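Local coordinates for DUF871 domain-containing protein (PDB 2P0O) that has no established function but is probably a 6-phospho-N-acetylmuramidase, with a TIM-barrel N-terminal part and a cyclophilin-like C-terminal part, at residues 155-158 with 159-163; 146-150 with 151-155; 202-205 with 206-210; 182-186 with 187-191; 164-167 with 168-172. All coordinates share one frame; numbering follows the deposited sequence.

Contact 1: residues 155-158 with 159-163; sequences IGTT and FFNEK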
loop_
_atom_site.group_PDB
_atom_site.type_symbol
_atom_site.label_atom_id
_atom_site.label_comp_id
_atom_site.label_asym_id
_atom_site.label_seq_id
_atom_site.Cartn_x
_atom_site.Cartn_y
_atom_site.Cartn_z
ATOM N N ILE A 155 -10.169 10.950 -4.858
ATOM C CA ILE A 155 -10.226 11.033 -6.295
ATOM C C ILE A 155 -10.681 9.705 -6.870
ATOM O O ILE A 155 -10.656 8.682 -6.182
ATOM C CB ILE A 155 -8.857 11.449 -6.880
ATOM C CG1 ILE A 155 -7.845 10.315 -6.779
ATOM C CG2 ILE A 155 -8.315 12.696 -6.138
ATOM C CD1 ILE A 155 -6.404 10.747 -7.264
ATOM N N GLY A 156 -11.130 9.752 -8.124
ATOM C CA GLY A 156 -11.617 8.577 -8.843
ATOM C C GLY A 156 -10.537 7.949 -9.688
ATOM O O GLY A 156 -9.527 8.593 -10.011
ATOM N N THR A 157 -10.743 6.681 -10.051
ATOM C CA THR A 157 -9.701 5.900 -10.751
ATOM C C THR A 157 -9.328 6.503 -12.111
ATOM O O THR A 157 -8.146 6.555 -12.487
ATOM C CB THR A 157 -10.144 4.426 -10.888
ATOM O OG1 THR A 157 -10.163 3.836 -9.583
ATOM C CG2 THR A 157 -9.180 3.623 -11.800
ATOM N N THR A 158 -10.354 6.971 -12.821
ATOM C CA THR A 158 -10.237 7.526 -14.170
ATOM C C THR A 158 -9.357 8.777 -14.199
ATOM O O THR A 158 -8.408 8.865 -14.998
ATOM C CB THR A 158 -11.666 7.832 -14.744
ATOM O OG1 THR A 158 -12.379 6.603 -14.919
ATOM C CG2 THR A 158 -11.638 8.584 -16.085
ATOM N N PHE A 159 -9.712 9.755 -13.366
ATOM C CA PHE A 159 -8.955 10.989 -13.214
ATOM C C PHE A 159 -7.528 10.677 -12.784
ATOM O O PHE A 159 -6.579 11.247 -13.303
ATOM C CB PHE A 159 -9.633 11.890 -12.173
ATOM C CG PHE A 159 -8.766 13.033 -11.670
ATOM C CD1 PHE A 159 -7.870 12.844 -10.616
ATOM C CD2 PHE A 159 -8.863 14.301 -12.243
ATOM C CE1 PHE A 159 -7.067 13.914 -10.127
ATOM C CE2 PHE A 159 -8.081 15.369 -11.776
ATOM C CZ PHE A 159 -7.178 15.178 -10.716
ATOM N N PHE A 160 -7.394 9.783 -11.814
ATOM C CA PHE A 160 -6.107 9.329 -11.310
ATOM C C PHE A 160 -5.275 8.727 -12.442
ATOM O O PHE A 160 -4.120 9.124 -12.625
ATOM C CB PHE A 160 -6.385 8.321 -10.196
ATOM C CG PHE A 160 -5.157 7.668 -9.565
ATOM C CD1 PHE A 160 -4.406 8.337 -8.602
ATOM C CD2 PHE A 160 -4.839 6.344 -9.860
ATOM C CE1 PHE A 160 -3.340 7.727 -7.950
ATOM C CE2 PHE A 160 -3.756 5.708 -9.220
ATOM C CZ PHE A 160 -3.007 6.399 -8.263
ATOM N N ASN A 161 -5.864 7.804 -13.214
ATOM C CA ASN A 161 -5.157 7.143 -14.299
ATOM C C ASN A 161 -4.780 8.149 -15.369
ATOM O O ASN A 161 -3.663 8.139 -15.889
ATOM C CB ASN A 161 -6.026 6.062 -14.942
ATOM C CG ASN A 161 -6.072 4.800 -14.125
ATOM O OD1 ASN A 161 -5.350 4.649 -13.135
ATOM N ND2 ASN A 161 -6.915 3.865 -14.546
ATOM N N GLU A 162 -5.730 9.028 -15.664
ATOM C CA GLU A 162 -5.553 10.090 -16.640
ATOM C C GLU A 162 -4.398 10.997 -16.247
ATOM O O GLU A 162 -3.532 11.296 -17.066
ATOM C CB GLU A 162 -6.844 10.893 -16.734
ATOM C CG GLU A 162 -6.948 11.835 -17.900
ATOM C CD GLU A 162 -8.333 12.513 -17.985
ATOM O OE1 GLU A 162 -8.731 13.274 -17.054
ATOM O OE2 GLU A 162 -9.031 12.275 -18.997
ATOM N N LYS A 163 -4.388 11.414 -14.980
ATOM C CA LYS A 163 -3.372 12.311 -14.455
ATOM C C LYS A 163 -1.999 11.649 -14.482
ATOM O O LYS A 163 -1.033 12.234 -14.955
ATOM C CB LYS A 163 -3.755 12.745 -13.032
ATOM C CG LYS A 163 -2.865 13.799 -12.372
ATOM C CD LYS A 163 -2.811 15.115 -13.139
ATOM C CE LYS A 163 -4.010 15.990 -12.881
ATOM N NZ LYS A 163 -3.903 17.175 -13.766
#
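I155 meets two successive phenylalanines at the start of helix 157-169, each with a different part of its side chain. Its CB stands 4.1 Å from F159 CD1, oblique to that ring, whereas the methyl at the far end of its longer branch approaches F160, with I155 CD1 3.4 Å from F160 CD1. With CG1 between the backbone N and the carbonyl carbon (chi1 72°), this longer branch is carried across to F160 and slants over the root of its side chain. The two rings part company from there. F159 stays at the surface, while F160 runs inward to meet the ring of H145 and touch L195.

T158 contributes mainly through its backbone, its O accepting from E162 N at 2.8 Å. The CB of E162 crowds the same oxygen. One residue back, T157 and N161 lie side by side, pointing the same way, T157 CG2 being 3.6 Å from N161 ND2; T157 OG1 is hydrogen-bonded to K197 NZ.

G156, the N-cap, has no side chain with which to receive the first amides, but its O takes F160 N at 3.0 Å. The apolar pairing of I155 with F160, the residue before the cap with the fourth after it, is a hydrophobic staple. Here the helix start is secured by carbon contacts and main-chain bonds, with no capping side chain.

Contact 2: residues 146-150 with 151-155; sequences NYYPR and PETGI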
loop_
_atom_site.group_PDB
_atom_site.type_symbol
_atom_site.label_atom_id
_atom_site.label_comp_id
_atom_site.label_asym_id
_atom_site.label_seq_id
_atom_site.Cartn_x
_atom_site.Cartn_y
_atom_site.Cartn_z
ATOM N N ASN A 146 -2.369 13.925 -3.145
ATOM C CA ASN A 146 -2.805 14.251 -1.829
ATOM C C ASN A 146 -3.511 13.084 -1.192
ATOM O O ASN A 146 -3.762 12.069 -1.861
ATOM C CB ASN A 146 -3.768 15.417 -1.931
ATOM C CG ASN A 146 -3.088 16.686 -2.414
ATOM O OD1 ASN A 146 -1.921 16.926 -2.125
ATOM N ND2 ASN A 146 -3.849 17.538 -3.108
ATOM N N TYR A 147 -3.832 13.222 0.099
ATOM C CA TYR A 147 -4.782 12.307 0.760
ATOM C C TYR A 147 -6.007 13.045 1.256
ATOM O O TYR A 147 -6.042 14.276 1.268
ATOM C CB TYR A 147 -4.136 11.490 1.885
ATOM C CG TYR A 147 -3.373 12.309 2.896
ATOM C CD1 TYR A 147 -4.044 13.127 3.795
ATOM C CD2 TYR A 147 -1.986 12.250 2.960
ATOM C CE1 TYR A 147 -3.357 13.900 4.742
ATOM C CE2 TYR A 147 -1.282 13.018 3.897
ATOM C CZ TYR A 147 -1.982 13.823 4.791
ATOM O OH TYR A 147 -1.324 14.569 5.731
ATOM N N TYR A 148 -7.030 12.296 1.647
ATOM C CA TYR A 148 -8.347 12.902 1.828
ATOM C C TYR A 148 -8.962 12.430 3.111
ATOM O O TYR A 148 -9.577 11.366 3.121
ATOM C CB TYR A 148 -9.234 12.600 0.601
ATOM C CG TYR A 148 -8.616 13.169 -0.642
ATOM C CD1 TYR A 148 -8.824 14.518 -1.013
ATOM C CD2 TYR A 148 -7.753 12.417 -1.402
ATOM C CE1 TYR A 148 -8.190 15.056 -2.146
ATOM C CE2 TYR A 148 -7.122 12.947 -2.521
ATOM C CZ TYR A 148 -7.325 14.252 -2.871
ATOM O OH TYR A 148 -6.695 14.727 -4.003
ATOM N N PRO A 149 -8.815 13.229 4.206
ATOM C CA PRO A 149 -9.419 12.902 5.506
ATOM C C PRO A 149 -10.941 12.801 5.473
ATOM O O PRO A 149 -11.504 11.964 6.174
ATOM C CB PRO A 149 -9.019 14.088 6.414
ATOM C CG PRO A 149 -7.829 14.729 5.763
ATOM C CD PRO A 149 -8.119 14.534 4.250
ATOM N N ARG A 150 -11.614 13.657 4.696
ATOM C CA ARG A 150 -13.059 13.662 4.724
ATOM C C ARG A 150 -13.610 12.586 3.790
ATOM O O ARG A 150 -13.353 12.626 2.581
ATOM C CB ARG A 150 -13.649 15.037 4.362
ATOM C CG ARG A 150 -15.212 15.109 4.548
ATOM C CD ARG A 150 -15.764 16.385 3.978
ATOM N NE ARG A 150 -17.239 16.588 3.926
ATOM C CZ ARG A 150 -18.093 15.888 3.173
ATOM N NH1 ARG A 150 -19.392 16.215 3.159
ATOM N NH2 ARG A 150 -17.668 14.854 2.436
ATOM N N PRO A 151 -14.415 11.646 4.331
ATOM C CA PRO A 151 -15.064 10.626 3.491
ATOM C C PRO A 151 -15.734 11.265 2.277
ATOM O O PRO A 151 -16.313 12.372 2.399
ATOM C CB PRO A 151 -16.140 10.055 4.447
ATOM C CG PRO A 151 -15.382 10.049 5.763
ATOM C CD PRO A 151 -14.789 11.469 5.746
ATOM N N GLU A 152 -15.655 10.591 1.125
ATOM C CA GLU A 152 -16.382 10.999 -0.093
ATOM C C GLU A 152 -15.659 12.052 -0.904
ATOM O O GLU A 152 -16.185 12.502 -1.911
ATOM C CB GLU A 152 -17.814 11.435 0.210
ATOM C CG GLU A 152 -18.647 10.349 0.888
ATOM C CD GLU A 152 -19.843 10.883 1.622
ATOM O OE1 GLU A 152 -19.941 12.117 1.845
ATOM O OE2 GLU A 152 -20.721 10.055 1.971
ATOM N N THR A 153 -14.420 12.388 -0.534
ATOM C CA THR A 153 -13.708 13.459 -1.225
ATOM C C THR A 153 -12.433 12.965 -1.983
ATOM O O THR A 153 -11.769 13.750 -2.679
ATOM C CB THR A 153 -13.341 14.615 -0.243
ATOM O OG1 THR A 153 -12.377 14.129 0.714
ATOM C CG2 THR A 153 -14.574 15.156 0.475
ATOM N N GLY A 154 -12.112 11.675 -1.864
ATOM C CA GLY A 154 -10.988 11.088 -2.598
ATOM C C GLY A 154 -11.262 11.064 -4.101
ATOM O O GLY A 154 -12.429 11.144 -4.561
ATOM N N ILE A 155 -10.169 10.950 -4.858
ATOM C CA ILE A 155 -10.226 11.033 -6.295
ATOM C C ILE A 155 -10.681 9.705 -6.870
ATOM O O ILE A 155 -10.656 8.682 -6.182
ATOM C CB ILE A 155 -8.857 11.449 -6.880
ATOM C CG1 ILE A 155 -7.845 10.315 -6.779
ATOM C CG2 ILE A 155 -8.315 12.696 -6.138
ATOM C CD1 ILE A 155 -6.404 10.747 -7.264
HETATM O O HOH W 1 -10.747 15.346 2.418
#
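Y148 lays its ring against the backbone of T153 and G154, and this is the close-fitting half of the contact. T153 O sits over one ring face, 3.5 Å from Y148 CD1, and G154 CA comes in obliquely at 3.7 Å from Y148 CD2. Farther along, I155 CG2 touches the phenol end, 3.4 Å from Y148 OH, the two side chains crossing at about a right angle. Tight too is the bond from T153 OG1 to R150 O, 2.6 Å long, in the carbonyl plane and on a lone pair. The threonine's chi1 of 66° turns its hydroxyl back toward that oxygen, which also receives a weak bond from T153 N. A water then ties R150 N to the same hydroxyl.

The solvent side is slacker. R150 stretches out fully as far as NE, and its NH2 forms a long salt bridge to E152 OE1 at 3.6 Å, with guanidinium and carboxylate planes 48° apart.

R150 to T153 form a type II beta turn, with P151 at its second position and E152 at positive phi at its third. The carboxylate of E196 anchors its backbone, accepting from both E152 N and G154 N. The turn lies in the loop from strand 141-144 to helix 157-169, a beta-alpha loop of the TIM barrel.

Contact 3: residues 202-205 with 206-210; sequences NPFA and AAVGL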
loop_
_atom_site.group_PDB
_atom_site.type_symbol
_atom_site.label_atom_id
_atom_site.label_comp_id
_atom_site.label_asym_id
_atom_site.label_seq_id
_atom_site.Cartn_x
_atom_site.Cartn_y
_atom_site.Cartn_z
ATOM N N ASN A 202 -8.746 -2.809 2.996
ATOM C CA ASN A 202 -7.487 -3.448 3.400
ATOM C C ASN A 202 -6.342 -2.681 2.750
ATOM O O ASN A 202 -6.249 -2.649 1.534
ATOM C CB ASN A 202 -7.467 -4.921 2.929
ATOM C CG ASN A 202 -6.221 -5.671 3.386
ATOM O OD1 ASN A 202 -5.152 -5.082 3.589
ATOM N ND2 ASN A 202 -6.361 -6.967 3.575
ATOM N N PRO A 203 -5.514 -2.010 3.562
ATOM C CA PRO A 203 -4.371 -1.261 3.031
ATOM C C PRO A 203 -3.383 -2.107 2.232
ATOM O O PRO A 203 -2.795 -1.613 1.252
ATOM C CB PRO A 203 -3.693 -0.687 4.293
ATOM C CG PRO A 203 -4.755 -0.727 5.357
ATOM C CD PRO A 203 -5.651 -1.876 5.029
ATOM N N PHE A 204 -3.176 -3.358 2.634
ATOM C CA PHE A 204 -2.269 -4.242 1.894
ATOM C C PHE A 204 -2.762 -4.456 0.474
ATOM O O PHE A 204 -1.986 -4.344 -0.467
ATOM C CB PHE A 204 -2.059 -5.589 2.629
ATOM C CG PHE A 204 -1.429 -6.674 1.772
ATOM C CD1 PHE A 204 -0.062 -6.662 1.504
ATOM C CD2 PHE A 204 -2.204 -7.714 1.260
ATOM C CE1 PHE A 204 0.532 -7.650 0.719
ATOM C CE2 PHE A 204 -1.628 -8.708 0.473
ATOM C CZ PHE A 204 -0.250 -8.676 0.186
ATOM N N ALA A 205 -4.050 -4.788 0.325
ATOM C CA ALA A 205 -4.605 -5.003 -1.002
ATOM C C ALA A 205 -4.553 -3.704 -1.823
ATOM O O ALA A 205 -4.331 -3.742 -3.018
ATOM C CB ALA A 205 -6.060 -5.506 -0.912
ATOM N N ALA A 206 -4.785 -2.572 -1.163
ATOM C CA ALA A 206 -4.790 -1.282 -1.829
ATOM C C ALA A 206 -3.391 -0.951 -2.366
ATOM O O ALA A 206 -3.246 -0.601 -3.540
ATOM C CB ALA A 206 -5.287 -0.194 -0.854
ATOM N N ALA A 207 -2.377 -1.148 -1.522
ATOM C CA ALA A 207 -0.981 -0.849 -1.860
ATOM C C ALA A 207 -0.451 -1.731 -2.975
ATOM O O ALA A 207 0.070 -1.251 -3.980
ATOM C CB ALA A 207 -0.070 -0.941 -0.600
ATOM N N VAL A 208 -0.612 -3.038 -2.804
ATOM C CA VAL A 208 -0.193 -3.960 -3.825
ATOM C C VAL A 208 -0.859 -3.663 -5.180
ATOM O O VAL A 208 -0.167 -3.652 -6.219
ATOM C CB VAL A 208 -0.369 -5.448 -3.362
ATOM C CG1 VAL A 208 0.063 -6.419 -4.468
ATOM C CG2 VAL A 208 0.479 -5.690 -2.125
ATOM N N GLY A 209 -2.168 -3.418 -5.187
ATOM C CA GLY A 209 -2.853 -3.131 -6.457
ATOM C C GLY A 209 -2.305 -1.881 -7.122
ATOM O O GLY A 209 -2.029 -1.877 -8.319
ATOM N N LEU A 210 -2.096 -0.832 -6.334
ATOM C CA LEU A 210 -1.570 0.420 -6.863
ATOM C C LEU A 210 -0.174 0.255 -7.424
ATOM O O LEU A 210 0.135 0.765 -8.490
ATOM C CB LEU A 210 -1.567 1.502 -5.779
ATOM C CG LEU A 210 -2.908 2.169 -5.556
ATOM C CD1 LEU A 210 -2.723 3.258 -4.517
ATOM C CD2 LEU A 210 -3.491 2.768 -6.876
#
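The ring of F204 carries V208 CG2 over one face, a CH-pi contact 3.9 Å from the ring centroid and 30° off its normal. The methyl is nearest the rim, 3.5 Å from F204 CE1, and the ring also meets that of F234 edge-to-face. One helical turn apart, the two side chains lie side by side and point the same way. V208 has CG1 anti to its backbone N (chi1 179°), leaving CG2 as the branch that leans back over the phenylalanine. In the backbone of the same turn, V208 N reaches F204 O at 3.0 Å in an almost straight bond of 170°.

The other flat group, the amide of N202, works at the N-cap. Its OD1 accepts weakly from F204 N at 2.8 Å and, more distantly, from A205 N at 3.5 Å, while its ND2 is held by Q233. Since N202 O also takes A206 N at 3.1 Å, one residue serves the opening turn through both side chain and backbone.

Helix 203-212 packs on the outside of the strand barrel, between strands 173-178 and 218-221 in the chain. P203, F204, A207 and V208 face helix 228-240, whereas A206 packs on V178 of strand 173-178, A207 on V219 of strand 218-221, and L210 on both strands.

Contact 4: residues 182-186 with 187-191; sequences GQTRG and PIFAG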
loop_
_atom_site.group_PDB
_atom_site.type_symbol
_atom_site.label_atom_id
_atom_site.label_comp_id
_atom_site.label_asym_id
_atom_site.label_seq_id
_atom_site.Cartn_x
_atom_site.Cartn_y
_atom_site.Cartn_z
ATOM N N GLY A 182 -4.313 0.836 11.494
ATOM C CA GLY A 182 -3.877 0.730 12.886
ATOM C C GLY A 182 -4.353 1.993 13.616
ATOM O O GLY A 182 -5.547 2.135 13.914
ATOM N N GLN A 183 -3.415 2.907 13.880
ATOM C CA GLN A 183 -3.699 4.263 14.324
ATOM C C GLN A 183 -4.041 5.194 13.175
ATOM O O GLN A 183 -3.159 5.551 12.374
ATOM C CB GLN A 183 -2.479 4.858 15.016
ATOM C CG GLN A 183 -2.589 4.972 16.498
ATOM C CD GLN A 183 -1.392 5.737 17.067
ATOM O OE1 GLN A 183 -0.473 5.138 17.645
ATOM N NE2 GLN A 183 -1.380 7.063 16.857
ATOM N N THR A 184 -5.299 5.618 13.126
ATOM C CA THR A 184 -5.749 6.532 12.077
ATOM C C THR A 184 -5.611 7.985 12.548
ATOM O O THR A 184 -5.718 8.267 13.737
ATOM C CB THR A 184 -7.185 6.230 11.618
ATOM O OG1 THR A 184 -8.049 6.221 12.759
ATOM C CG2 THR A 184 -7.247 4.875 10.922
ATOM N N ARG A 185 -5.353 8.888 11.609
ATOM C CA ARG A 185 -5.165 10.302 11.923
ATOM C C ARG A 185 -6.527 10.946 12.174
ATOM O O ARG A 185 -7.482 10.712 11.419
ATOM C CB ARG A 185 -4.403 11.000 10.765
ATOM C CG ARG A 185 -4.431 12.544 10.748
ATOM C CD ARG A 185 -3.197 13.287 11.285
ATOM N NE ARG A 185 -2.599 12.694 12.478
ATOM C CZ ARG A 185 -1.862 13.345 13.391
ATOM N NH1 ARG A 185 -1.371 12.662 14.422
ATOM N NH2 ARG A 185 -1.623 14.659 13.303
ATOM N N GLY A 186 -6.599 11.742 13.242
ATOM C CA GLY A 186 -7.740 12.595 13.546
ATOM C C GLY A 186 -7.795 13.783 12.609
ATOM O O GLY A 186 -6.888 13.985 11.772
ATOM N N PRO A 187 -8.851 14.602 12.724
ATOM C CA PRO A 187 -9.960 14.527 13.673
ATOM C C PRO A 187 -11.132 13.614 13.227
ATOM O O PRO A 187 -12.006 13.304 14.044
ATOM C CB PRO A 187 -10.405 15.992 13.788
ATOM C CG PRO A 187 -10.088 16.581 12.450
ATOM C CD PRO A 187 -8.997 15.753 11.813
ATOM N N ILE A 188 -11.122 13.164 11.969
ATOM C CA ILE A 188 -12.207 12.333 11.441
ATOM C C ILE A 188 -11.977 10.834 11.613
ATOM O O ILE A 188 -12.937 10.107 11.782
ATOM C CB ILE A 188 -12.581 12.672 9.951
ATOM C CG1 ILE A 188 -12.731 14.192 9.721
ATOM C CG2 ILE A 188 -13.862 11.903 9.503
ATOM C CD1 ILE A 188 -13.679 14.911 10.693
ATOM N N PHE A 189 -10.721 10.368 11.590
ATOM C CA PHE A 189 -10.404 8.934 11.824
ATOM C C PHE A 189 -11.009 7.978 10.796
ATOM O O PHE A 189 -11.310 6.816 11.106
ATOM C CB PHE A 189 -10.793 8.488 13.254
ATOM C CG PHE A 189 -10.154 9.312 14.330
ATOM C CD1 PHE A 189 -8.848 9.056 14.736
ATOM C CD2 PHE A 189 -10.852 10.354 14.931
ATOM C CE1 PHE A 189 -8.246 9.828 15.723
ATOM C CE2 PHE A 189 -10.266 11.135 15.929
ATOM C CZ PHE A 189 -8.955 10.863 16.326
ATOM N N ALA A 190 -11.189 8.472 9.576
ATOM C CA ALA A 190 -11.759 7.699 8.506
ATOM C C ALA A 190 -10.680 7.256 7.507
ATOM O O ALA A 190 -11.016 6.776 6.401
ATOM C CB ALA A 190 -12.801 8.516 7.791
ATOM N N GLY A 191 -9.417 7.434 7.864
ATOM C CA GLY A 191 -8.305 6.965 7.001
ATOM C C GLY A 191 -7.876 8.075 6.061
ATOM O O GLY A 191 -8.631 9.004 5.832
HETATM O O HOH W 2 -7.810 8.999 9.360
HETATM O O HOH W 3 -9.055 12.568 9.713
#
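F189 folds its ring back against the chain that precedes it, so that T184 meets it at the edge and G186 over a face. T184 OG1 lies in the ring plane, 3.5 Å from F189 CD1, and T184 O is close to the same carbon, also near the plane; the two side chains slant across each other. G186 CA instead stands over the ring in a CH-pi contact, 3.6 Å from the centroid and only 15° off the normal. Two features bring the phenylalanine there: its backbone adopts positive phi, and its CG lies beside the backbone N (chi1 -56°), which folds the ring toward G186.

The bend itself is made at the cis peptide bond between G186 and P187. Inside it R185 O is the shared acceptor. F189 N gives it a weak bond of 3.3 Å, and F189 CA adds a CH...O contact. A water bonded to R185 O at 3.0 Å is also bonded to I188 N, bridging the turn. A second water accepts from G191 N and lies close enough to R185 O to bond to it, though it has other acceptors in reach. The R185 side chain starts away from the turn, and its NH1 forms a salt bridge with E13.

This loop connects strand 173-178 to helix 203-212. In the loop after strand 218-221, D223 OD1 and T225 OG1 accept from the backbone N of R185 and Q183 respectively, and A190 rests on P151 of the loop that follows strand 141-144.

Contact 5: residues 164-167 with 168-172; sequences NRWL and KELGL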
loop_
_atom_site.group_PDB
_atom_site.type_symbol
_atom_site.label_atom_id
_atom_site.label_comp_id
_atom_site.label_asym_id
_atom_site.label_seq_id
_atom_site.Cartn_x
_atom_site.Cartn_y
_atom_site.Cartn_z
ATOM N N ASN A 164 -1.929 10.418 -13.993
ATOM C CA ASN A 164 -0.671 9.712 -13.873
ATOM C C ASN A 164 0.014 9.468 -15.227
ATOM O O ASN A 164 1.238 9.615 -15.345
ATOM C CB ASN A 164 -0.849 8.404 -13.085
ATOM C CG ASN A 164 -1.290 8.641 -11.642
ATOM O OD1 ASN A 164 -1.179 9.755 -11.104
ATOM N ND2 ASN A 164 -1.806 7.593 -11.014
ATOM N N ARG A 165 -0.774 9.099 -16.233
ATOM C CA ARG A 165 -0.244 8.870 -17.579
ATOM C C ARG A 165 0.415 10.126 -18.115
ATOM O O ARG A 165 1.526 10.082 -18.625
ATOM C CB ARG A 165 -1.355 8.418 -18.517
ATOM C CG ARG A 165 -1.192 6.988 -19.003
ATOM C CD ARG A 165 -2.262 6.529 -20.044
ATOM N NE ARG A 165 -2.749 7.603 -20.913
ATOM C CZ ARG A 165 -2.223 7.927 -22.096
ATOM N NH1 ARG A 165 -1.169 7.271 -22.577
ATOM N NH2 ARG A 165 -2.757 8.920 -22.796
ATOM N N TRP A 166 -0.295 11.242 -17.973
ATOM C CA TRP A 166 0.200 12.576 -18.301
ATOM C C TRP A 166 1.486 12.868 -17.540
ATOM O O TRP A 166 2.511 13.177 -18.153
ATOM C CB TRP A 166 -0.877 13.605 -17.958
ATOM C CG TRP A 166 -0.510 15.043 -18.197
ATOM C CD1 TRP A 166 -0.347 15.665 -19.416
ATOM C CD2 TRP A 166 -0.315 16.063 -17.201
ATOM N NE1 TRP A 166 -0.049 17.001 -19.232
ATOM C CE2 TRP A 166 -0.026 17.271 -17.886
ATOM C CE3 TRP A 166 -0.353 16.074 -15.802
ATOM C CZ2 TRP A 166 0.232 18.470 -17.211
ATOM C CZ3 TRP A 166 -0.107 17.263 -15.136
ATOM C CH2 TRP A 166 0.188 18.442 -15.837
ATOM N N LEU A 167 1.433 12.744 -16.213
ATOM C CA LEU A 167 2.615 12.968 -15.372
ATOM C C LEU A 167 3.808 12.163 -15.861
ATOM O O LEU A 167 4.889 12.714 -16.040
ATOM C CB LEU A 167 2.328 12.700 -13.878
ATOM C CG LEU A 167 1.329 13.632 -13.181
ATOM C CD1 LEU A 167 0.806 13.062 -11.856
ATOM C CD2 LEU A 167 1.869 15.042 -12.978
ATOM N N LYS A 168 3.611 10.870 -16.101
ATOM C CA LYS A 168 4.708 10.004 -16.534
ATOM C C LYS A 168 5.200 10.373 -17.938
ATOM O O LYS A 168 6.392 10.245 -18.245
ATOM C CB LYS A 168 4.300 8.524 -16.496
ATOM C CG LYS A 168 3.889 7.980 -15.109
ATOM C CD LYS A 168 5.068 7.772 -14.178
ATOM C CE LYS A 168 5.870 6.541 -14.563
ATOM N NZ LYS A 168 7.262 6.622 -14.053
ATOM N N GLU A 169 4.268 10.818 -18.783
ATOM C CA GLU A 169 4.566 11.254 -20.145
ATOM C C GLU A 169 5.449 12.485 -20.098
ATOM O O GLU A 169 6.239 12.712 -21.005
ATOM C CB GLU A 169 3.268 11.594 -20.874
ATOM C CG GLU A 169 3.124 10.965 -22.251
ATOM C CD GLU A 169 1.805 10.192 -22.384
ATOM O OE1 GLU A 169 0.717 10.822 -22.273
ATOM O OE2 GLU A 169 1.869 8.952 -22.581
ATOM N N LEU A 170 5.298 13.270 -19.028
ATOM C CA LEU A 170 6.110 14.464 -18.785
ATOM C C LEU A 170 7.437 14.162 -18.086
ATOM O O LEU A 170 8.157 15.091 -17.729
ATOM C CB LEU A 170 5.330 15.509 -17.970
ATOM C CG LEU A 170 4.081 16.194 -18.543
ATOM C CD1 LEU A 170 3.511 17.163 -17.523
ATOM C CD2 LEU A 170 4.356 16.915 -19.864
ATOM N N GLY A 171 7.746 12.881 -17.877
ATOM C CA GLY A 171 9.005 12.461 -17.242
ATOM C C GLY A 171 9.046 12.348 -15.718
ATOM O O GLY A 171 10.098 12.060 -15.149
ATOM N N LEU A 172 7.910 12.540 -15.049
ATOM C CA LEU A 172 7.866 12.607 -13.577
ATOM C C LEU A 172 7.614 11.261 -12.887
ATOM O O LEU A 172 7.130 10.326 -13.518
ATOM C CB LEU A 172 6.807 13.623 -13.148
ATOM C CG LEU A 172 6.887 14.980 -13.861
ATOM C CD1 LEU A 172 5.623 15.786 -13.635
ATOM C CD2 LEU A 172 8.105 15.753 -13.387
#
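W166 receives L170 on one face of its indole: L170 CD1 lies 3.7 Å from the centroid of the six-membered ring and 21° off the normal, nearest to W166 CZ2. A second apolar pair, L167 and L172, meets through end methyls, with L167 CD2 3.9 Å from L172 CD1. On the outer side R165 and E169 run alongside each other. Their salt bridge, 3.5 Å from R165 NH1 to E169 OE2, is of charges alone, because E169 OE2 stands well out of the guanidinium plane, with E169 OE1 over its face and the two planes 70° apart, and no N-H points at it.

Behind these side chains stands the backbone that sets their spacing. E169 N binds R165 O and L170 N binds W166 O, which places each pair one turn apart. L172 is positioned differently: the chain leaves the helix through G171, at phi 88°, and L172 N returns to L167 O at 3.2 Å. G171 N closes the inner bond on K168 O at 3.0 Å.

The next shell is made of barrel strands and the adjacent helix 125-133. L167 touches A143 and V174, L172 touches L141, and W166 and L170 pack against the helix. K168 forms a salt bridge with D217, and N164 OD1 is hydrogen-bonded to H145 NE2.

The nested bonds and the glycine at positive phi make up a Schellman motif, with the apolar L167-L172 contact that often accompanies it, ending helix 157-169 before strand 173-178.

Overall arrangement
The five contacts all lie in the part of the TIM barrel from the loop after strand 141-144 to helix 203-212. Contacts 1 and 5 mark the two ends of helix 157-169, the first at the surface and the second partly buried. Contact 3, also at a helix start, is the deeply buried one; it uses a capping asparagine where contact 1 has a glycine. The two helices touch, F160 CE2 lying 3.8 Å from L210 CD2. Contacts 2 and 4 are surface loops following neighbouring strands, and they meet where P149 and P151 pack on I188 and A190. Charge pairs and bound waters belong to the outer contacts, whereas contact 3 relies on alanines, a ring and helical backbone bonds. Contact 2 leads directly into contact 1 through I155.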